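Local coordinates for probable thiol peroxidase (Chromobacterium violaceum, PDB 3KEB) that is a thiol peroxidase of the redoxin family, a thioredoxin-fold group that includes enzymes reducing peroxides at the expense of thiols, at the interface of chains A and B. Numbering follows the deposited sequence. Chains: chain A/B, Probable thiol peroxidase.

Contact 1: the interface of chains A and B. Residues chain A 10, 61, 131-132, 135; chain B 38, 93-94.
B:Lys38 reaches across to chain A with its whole side chain, which runs extended to CE and then bends at chi4 (66°), turning the ammonium group toward A:Glu61. NZ forms a salt bridge with A:Glu61 OE2 at 3.0 Å, meeting the carboxylate on its syn side but 30° out of its plane. The methylenes of the lysine lie along the loop that carries A:Pro131, CB resting 3.9 Å from A:Pro131 CB, while CE runs beside the methyl CD2 of A:Leu132. The same methyl packs on a face of the A:Tyr10 ring, so the apolar stem of the lysine and the phenol share one neighbour.

The anti lone pair of A:Glu61 OE2 takes a second bond, from B:Ser94 OG at 2.6 Å. Two donors of chain B thus grip one oxygen near the N-terminal end of helix 93-103 of chain B, which may help to stabilise a negative charge there. A:Tyr135 arrives opposite B:Pro93, its phenol oxygen by the proline CD, and its OH is hydrogen-bonded to B:Ser94 OG at 2.6 Å. The other carboxylate oxygen, A:Glu61 OE1, lies 2.6 Å from water 1, which is in turn 2.6 Å from A:Tyr10 OH.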
loop_
_atom_site.group_PDB
_atom_site.type_symbol
_atom_site.label_atom_id
_atom_site.label_comp_id
_atom_site.label_asym_id
_atom_site.label_seq_id
_atom_site.Cartn_x
_atom_site.Cartn_y
_atom_site.Cartn_z
ATOM N N TYR A 10 -11.791 -13.040 -9.748
ATOM C CA TYR A 10 -11.700 -11.588 -9.894
ATOM C C TYR A 10 -11.941 -11.328 -11.364
ATOM O O TYR A 10 -11.084 -11.546 -12.185
ATOM C CB TYR A 10 -10.309 -11.083 -9.422
ATOM C CG TYR A 10 -10.020 -9.639 -9.738
ATOM C CD1 TYR A 10 -10.800 -8.635 -9.209
ATOM C CD2 TYR A 10 -8.929 -9.277 -10.516
ATOM C CE1 TYR A 10 -10.540 -7.301 -9.491
ATOM C CE2 TYR A 10 -8.641 -7.927 -10.783
ATOM C CZ TYR A 10 -9.435 -6.959 -10.252
ATOM O OH TYR A 10 -9.178 -5.632 -10.487
ATOM N N GLU A 61 -10.901 0.268 -3.931
ATOM C CA GLU A 61 -11.787 -0.511 -4.819
ATOM C C GLU A 61 -13.225 -0.196 -4.367
ATOM O O GLU A 61 -13.432 0.275 -3.258
ATOM C CB GLU A 61 -11.541 -2.004 -4.680
ATOM C CG GLU A 61 -10.179 -2.510 -5.251
ATOM C CD GLU A 61 -10.040 -2.343 -6.791
ATOM O OE1 GLU A 61 -11.071 -2.463 -7.542
ATOM O OE2 GLU A 61 -8.894 -2.068 -7.248
ATOM N N PRO A 131 -3.851 -10.486 -11.753
ATOM C CA PRO A 131 -3.541 -9.084 -11.472
ATOM C C PRO A 131 -3.608 -8.671 -9.991
ATOM O O PRO A 131 -3.537 -7.496 -9.685
ATOM C CB PRO A 131 -4.649 -8.340 -12.209
ATOM C CG PRO A 131 -5.731 -9.311 -12.358
ATOM C CD PRO A 131 -5.285 -10.650 -11.984
ATOM N N LEU A 132 -3.846 -9.612 -9.096
ATOM C CA LEU A 132 -3.995 -9.282 -7.672
ATOM C C LEU A 132 -2.755 -9.640 -6.836
ATOM O O LEU A 132 -2.815 -9.644 -5.607
ATOM C CB LEU A 132 -5.263 -9.911 -7.093
ATOM C CG LEU A 132 -6.579 -9.312 -7.628
ATOM C CD1 LEU A 132 -7.764 -9.970 -6.949
ATOM C CD2 LEU A 132 -6.637 -7.738 -7.504
ATOM N N TYR A 135 -1.945 -8.506 -3.076
ATOM C CA TYR A 135 -3.072 -8.105 -2.307
ATOM C C TYR A 135 -3.447 -9.112 -1.227
ATOM O O TYR A 135 -3.157 -10.310 -1.348
ATOM C CB TYR A 135 -4.326 -7.848 -3.204
ATOM C CG TYR A 135 -4.335 -6.549 -3.984
ATOM C CD1 TYR A 135 -3.565 -6.384 -5.129
ATOM C CD2 TYR A 135 -5.214 -5.520 -3.641
ATOM C CE1 TYR A 135 -3.652 -5.207 -5.863
ATOM C CE2 TYR A 135 -5.274 -4.350 -4.350
ATOM C CZ TYR A 135 -4.492 -4.201 -5.461
ATOM O OH TYR A 135 -4.591 -3.049 -6.149
ATOM N N LYS B 38 -2.690 -2.549 -12.470
ATOM C CA LYS B 38 -2.417 -3.910 -11.984
ATOM C C LYS B 38 -1.552 -4.747 -12.949
ATOM O O LYS B 38 -1.412 -5.939 -12.761
ATOM C CB LYS B 38 -3.686 -4.658 -11.553
ATOM C CG LYS B 38 -4.552 -3.899 -10.502
ATOM C CD LYS B 38 -5.661 -4.792 -9.958
ATOM C CE LYS B 38 -6.623 -4.110 -8.996
ATOM N NZ LYS B 38 -7.452 -3.042 -9.663
ATOM N N PRO B 93 -1.933 -0.329 -6.139
ATOM C CA PRO B 93 -2.410 0.060 -7.481
ATOM C C PRO B 93 -3.762 0.701 -7.461
ATOM O O PRO B 93 -3.975 1.679 -8.162
ATOM C CB PRO B 93 -2.453 -1.271 -8.233
ATOM C CG PRO B 93 -1.345 -2.080 -7.589
ATOM C CD PRO B 93 -1.439 -1.706 -6.109
ATOM N N SER B 94 -4.649 0.190 -6.603
ATOM C CA SER B 94 -5.985 0.686 -6.479
ATOM C C SER B 94 -5.953 2.175 -6.039
ATOM O O SER B 94 -6.602 3.035 -6.660
ATOM C CB SER B 94 -6.792 -0.180 -5.498
ATOM O OG SER B 94 -6.766 -1.573 -5.830
HETATM O O HOH W 1 -10.666 -3.580 -9.899
HETATM O O HOH W 2 -8.358 -3.260 -12.252
#

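Contact 2: the interface of chains A and B. Residues chain A 58, 90-91, 135; chain B 90, 92-93, 114.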
loop_
_atom_site.group_PDB
_atom_site.type_symbol
_atom_site.label_atom_id
_atom_site.label_comp_id
_atom_site.label_asym_id
_atom_site.label_seq_id
_atom_site.Cartn_x
_atom_site.Cartn_y
_atom_site.Cartn_z
ATOM N N SER A 58 -8.674 -3.363 -1.300
ATOM C CA SER A 58 -8.142 -2.117 -1.013
ATOM C C SER A 58 -9.390 -1.153 -0.686
ATOM O O SER A 58 -10.431 -1.499 -1.120
ATOM C CB SER A 58 -7.609 -1.463 -2.262
ATOM O OG SER A 58 -7.478 -0.005 -2.145
ATOM N N VAL A 90 -3.588 -3.970 1.932
ATOM C CA VAL A 90 -2.276 -3.639 1.414
ATOM C C VAL A 90 -2.054 -2.162 1.180
ATOM O O VAL A 90 -0.936 -1.740 0.841
ATOM C CB VAL A 90 -1.975 -4.438 0.087
ATOM C CG1 VAL A 90 -2.556 -3.749 -1.156
ATOM C CG2 VAL A 90 -0.485 -4.655 -0.052
ATOM N N ASP A 91 -3.104 -1.375 1.357
ATOM C CA ASP A 91 -2.997 0.064 1.175
ATOM C C ASP A 91 -1.966 0.664 2.109
ATOM O O ASP A 91 -1.735 0.143 3.223
ATOM C CB ASP A 91 -4.329 0.748 1.440
ATOM C CG ASP A 91 -5.391 0.306 0.512
ATOM O OD1 ASP A 91 -5.153 0.352 -0.726
ATOM O OD2 ASP A 91 -6.507 -0.049 0.998
ATOM N N TYR A 135 -1.945 -8.506 -3.076
ATOM C CA TYR A 135 -3.072 -8.105 -2.307
ATOM C C TYR A 135 -3.447 -9.112 -1.227
ATOM O O TYR A 135 -3.157 -10.310 -1.348
ATOM C CB TYR A 135 -4.326 -7.848 -3.204
ATOM C CG TYR A 135 -4.335 -6.549 -3.984
ATOM C CD1 TYR A 135 -3.565 -6.384 -5.129
ATOM C CD2 TYR A 135 -5.214 -5.520 -3.641
ATOM C CE1 TYR A 135 -3.652 -5.207 -5.863
ATOM C CE2 TYR A 135 -5.274 -4.350 -4.350
ATOM C CZ TYR A 135 -4.492 -4.201 -5.461
ATOM O OH TYR A 135 -4.591 -3.049 -6.149
ATOM N N VAL B 90 4.798 2.951 -2.113
ATOM C CA VAL B 90 4.214 1.770 -1.498
ATOM C C VAL B 90 2.693 1.734 -1.576
ATOM O O VAL B 90 2.076 0.797 -1.072
ATOM C CB VAL B 90 4.600 1.591 -0.003
ATOM C CG1 VAL B 90 6.072 1.476 0.098
ATOM C CG2 VAL B 90 3.953 2.769 0.871
ATOM N N SER B 92 -1.054 1.179 -2.901
ATOM C CA SER B 92 -1.643 0.111 -3.732
ATOM C C SER B 92 -1.911 0.591 -5.160
ATOM O O SER B 92 -2.116 1.776 -5.378
ATOM C CB SER B 92 -2.955 -0.409 -3.128
ATOM O OG SER B 92 -3.980 0.601 -3.177
ATOM N N PRO B 93 -1.933 -0.329 -6.139
ATOM C CA PRO B 93 -2.410 0.060 -7.481
ATOM C C PRO B 93 -3.762 0.701 -7.461
ATOM O O PRO B 93 -3.975 1.679 -8.162
ATOM C CB PRO B 93 -2.453 -1.271 -8.233
ATOM C CG PRO B 93 -1.345 -2.080 -7.589
ATOM C CD PRO B 93 -1.439 -1.706 -6.109
ATOM N N LEU B 114 4.059 -3.026 -4.121
ATOM C CA LEU B 114 3.440 -4.027 -3.215
ATOM C C LEU B 114 3.951 -5.479 -3.284
ATOM O O LEU B 114 3.836 -6.211 -2.279
ATOM C CB LEU B 114 1.910 -3.991 -3.316
ATOM C CG LEU B 114 1.296 -4.805 -4.418
ATOM C CD1 LEU B 114 -0.239 -4.853 -4.262
ATOM C CD2 LEU B 114 1.694 -4.197 -5.756
HETATM O O HOH W 3 1.345 -0.210 1.460
HETATM O O HOH W 4 0.599 -1.567 -1.530
#
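B:Ser92 and A:Asp91 meet through a short hydrogen bond in which B:Ser92 OG donates to A:Asp91 OD1 over 2.7 Å. The serine hydroxyl approaches that carboxylate oxygen almost along its C-O bond, while A:Ser58 OG, from the aspartate's own chain, donates to the syn lone pair of OD1, also at 2.7 Å. OD1 therefore accepts from both subunits, and A:Ser58 would, as a second-shell residue, steady the carboxylate for its partner. In B:Ser92 the hydroxyl sits between the backbone N and the carbonyl carbon (chi1 67°), a turn that directs OG at the aspartate. B:Ser92 CB rests 3.9 Å from A:Val90 CG1.

An apolar pair adjoins this polar one. B:Leu114 crosses the A:Tyr135 side chain at a slant and lays its methyl CD1 over the face of the ring, toward the CD1-CE1 rim, 3.8 Å from A:Tyr135 CD1. Against A:Val90 the same leucine stands at about a right angle, with its CD1 4.0 Å from A:Val90 CG1. That valine methyl lies over the same ring face, displaced toward the rim, so it is wedged among tyrosine, leucine and serine.

The two copies of Val90 occupy equivalent positions, though their side chains are turned differently, and their carbonyls face each other through solvent. Water 3 and water 4 each bridge them, every link from A:Val90 O or B:Val90 O to a water measuring 2.8 Å.

Contact 3: the interface of chains A and B. Residues chain A 128, 133; chain B 114-115.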
loop_
_atom_site.group_PDB
_atom_site.type_symbol
_atom_site.label_atom_id
_atom_site.label_comp_id
_atom_site.label_asym_id
_atom_site.label_seq_id
_atom_site.Cartn_x
_atom_site.Cartn_y
_atom_site.Cartn_z
ATOM N N THR A 128 -0.461 -14.279 -5.074
ATOM C CA THR A 128 0.780 -13.951 -5.778
ATOM C C THR A 128 0.647 -13.810 -7.307
ATOM O O THR A 128 1.659 -13.502 -7.952
ATOM C CB THR A 128 1.861 -15.012 -5.529
ATOM O OG1 THR A 128 1.344 -16.273 -5.977
ATOM C CG2 THR A 128 2.252 -15.095 -4.032
ATOM N N SER A 133 -1.639 -9.876 -7.499
ATOM C CA SER A 133 -0.381 -10.126 -6.834
ATOM C C SER A 133 -0.067 -9.093 -5.745
ATOM O O SER A 133 -0.124 -7.851 -5.980
ATOM C CB SER A 133 0.727 -10.098 -7.858
ATOM O OG SER A 133 1.939 -10.423 -7.247
ATOM N N LEU B 114 4.059 -3.026 -4.121
ATOM C CA LEU B 114 3.440 -4.027 -3.215
ATOM C C LEU B 114 3.951 -5.479 -3.284
ATOM O O LEU B 114 3.836 -6.211 -2.279
ATOM C CB LEU B 114 1.910 -3.991 -3.316
ATOM C CG LEU B 114 1.296 -4.805 -4.418
ATOM C CD1 LEU B 114 -0.239 -4.853 -4.262
ATOM C CD2 LEU B 114 1.694 -4.197 -5.756
ATOM N N ARG B 115 4.442 -5.932 -4.427
ATOM C CA ARG B 115 4.814 -7.345 -4.609
ATOM C C ARG B 115 5.976 -7.785 -3.742
ATOM O O ARG B 115 6.698 -6.929 -3.226
ATOM C CB ARG B 115 5.204 -7.643 -6.055
ATOM C CG ARG B 115 4.107 -7.506 -7.086
ATOM C CD ARG B 115 4.569 -8.026 -8.432
ATOM N NE ARG B 115 4.588 -9.487 -8.406
ATOM C CZ ARG B 115 5.542 -10.266 -8.929
ATOM N NH1 ARG B 115 5.421 -11.584 -8.826
ATOM N NH2 ARG B 115 6.611 -9.750 -9.548
#
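A:Ser133 and B:Arg115 are joined by a hydrogen bond from the guanidinium NE to the serine OG, 3.0 Å long and close to straight, with 163° at the hydrogen. The hydroxyl oxygen lies at the edge of the guanidinium, only 6° out of its plane. Two turns bring the groups together: A:Ser133 OG points away from its backbone N (chi1 -176°), and the arginine chain folds at chi3 to bring NE round toward the serine. B:Arg115 is poorly ordered, however, so the fine geometry of this bond should be read with caution, and it probably contributes modestly to holding the chains together.

Within chain A the serine hydroxyl is also near the carbonyl of A:Thr128, to which it makes a weak hydrogen bond over 3.2 Å between A:Ser133 OG and A:Thr128 O. This weak bond may help to orient the serine hydroxyl.

Van der Waals contacts complete the patch. B:Leu114 turns its branched end toward the backbone of A:Ser133, CD1 lying 3.5 Å from A:Ser133 O, and the arginine methylene CG passes 3.6 Å from A:Ser133 OG.

All the residues concerned are in loops: the arginine and leucine lie between strand 109-112 and helix 119-122 of chain B, the serine and threonine between helix 119-122 and strand 139-143 of chain A.

Contact 4: the interface of chains A and B. Residues chain A 38-40; chain B 130.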
loop_
_atom_site.group_PDB
_atom_site.type_symbol
_atom_site.label_atom_id
_atom_site.label_comp_id
_atom_site.label_asym_id
_atom_site.label_seq_id
_atom_site.Cartn_x
_atom_site.Cartn_y
_atom_site.Cartn_z
ATOM N N LYS A 38 -0.090 5.755 11.298
ATOM C CA LYS A 38 1.310 5.276 11.293
ATOM C C LYS A 38 1.813 4.641 12.608
ATOM O O LYS A 38 3.009 4.298 12.731
ATOM C CB LYS A 38 2.274 6.346 10.751
ATOM C CG LYS A 38 1.879 6.867 9.363
ATOM C CD LYS A 38 2.948 7.794 8.859
ATOM C CE LYS A 38 2.706 8.455 7.508
ATOM N NZ LYS A 38 1.478 9.377 7.507
ATOM N N HIS A 39 0.875 4.379 13.505
ATOM C CA HIS A 39 1.132 3.660 14.791
ATOM C C HIS A 39 1.169 2.166 14.636
ATOM O O HIS A 39 0.369 1.591 13.883
ATOM C CB HIS A 39 0.062 4.022 15.815
ATOM C CG HIS A 39 0.043 5.472 16.146
ATOM N ND1 HIS A 39 -1.097 6.235 16.081
ATOM C CD2 HIS A 39 1.043 6.311 16.512
ATOM C CE1 HIS A 39 -0.798 7.490 16.384
ATOM N NE2 HIS A 39 0.497 7.561 16.643
ATOM N N ASP A 40 2.090 1.531 15.354
ATOM C CA ASP A 40 2.137 0.070 15.416
ATOM C C ASP A 40 0.798 -0.478 15.924
ATOM O O ASP A 40 0.166 0.120 16.786
ATOM C CB ASP A 40 3.302 -0.395 16.289
ATOM C CG ASP A 40 4.641 -0.139 15.631
ATOM O OD1 ASP A 40 4.690 0.067 14.397
ATOM O OD2 ASP A 40 5.662 -0.151 16.321
ATOM N N TYR B 130 9.865 3.102 12.728
ATOM C CA TYR B 130 8.679 3.851 13.052
ATOM C C TYR B 130 8.985 5.351 12.912
ATOM O O TYR B 130 10.052 5.792 13.359
ATOM C CB TYR B 130 8.249 3.499 14.516
ATOM C CG TYR B 130 7.265 4.498 15.009
ATOM C CD1 TYR B 130 7.674 5.646 15.681
ATOM C CD2 TYR B 130 5.887 4.331 14.748
ATOM C CE1 TYR B 130 6.730 6.615 16.087
ATOM C CE2 TYR B 130 4.956 5.289 15.130
ATOM C CZ TYR B 130 5.377 6.429 15.823
ATOM O OH TYR B 130 4.424 7.383 16.200
#
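B:Tyr130 lies against the loop at A:Lys38 and A:His39, a loop-to-loop contact between two redoxin-family subunits. Its CB sets the direction: CG stands opposite the backbone N (chi1 165°), carrying the phenol toward the segment leading into strand 40-42 of chain A. With chi2 at -91° the ring is turned so that its CD2-CE2 side addresses that segment. CD2 comes first, 3.5 Å from the carbonyl oxygen A:Lys38 O and 4.4 Å from the carboxylate oxygen A:Asp40 OD1.

One atom further out, CE2 is nearer still to the carbonyl, 3.2 Å from A:Lys38 O. The oxygen approaches this rim from outside the ring and somewhat tilted from its plane, an arrangement in which the partly positive ring hydrogens may be weakly attracted to it.

At the tip, the phenol oxygen draws level with the imidazole of A:His39. The two side chains run alongside each other in the same direction, their rings nearly parallel (about 17° between planes) but displaced rim to rim instead of face over face. B:Tyr130 OH is 3.6 Å from the imidazole carbon CD2 of A:His39 and 4.0 Å from its NE2.

Contacts 1, 2 and 3 form one continuous stretch of the interface, with C-alpha centres 8 to 9 Å apart. A:Tyr135 and B:Pro93 belong to contact 1 and contact 2, and B:Leu114 joins contact 2 to contact 3. The C-alpha centre of contact 4 lies about 17 to 25 Å from those of the others. It nevertheless draws on the same regions with chains exchanged: Lys38 serves contacts 1 and 4 from opposite subunits, and the 128-135 loop takes part in all four. Two-fold symmetry repeats every contact, with contact 2 near the axis, consistent with a dimer, although the structure alone does not show the state in solution.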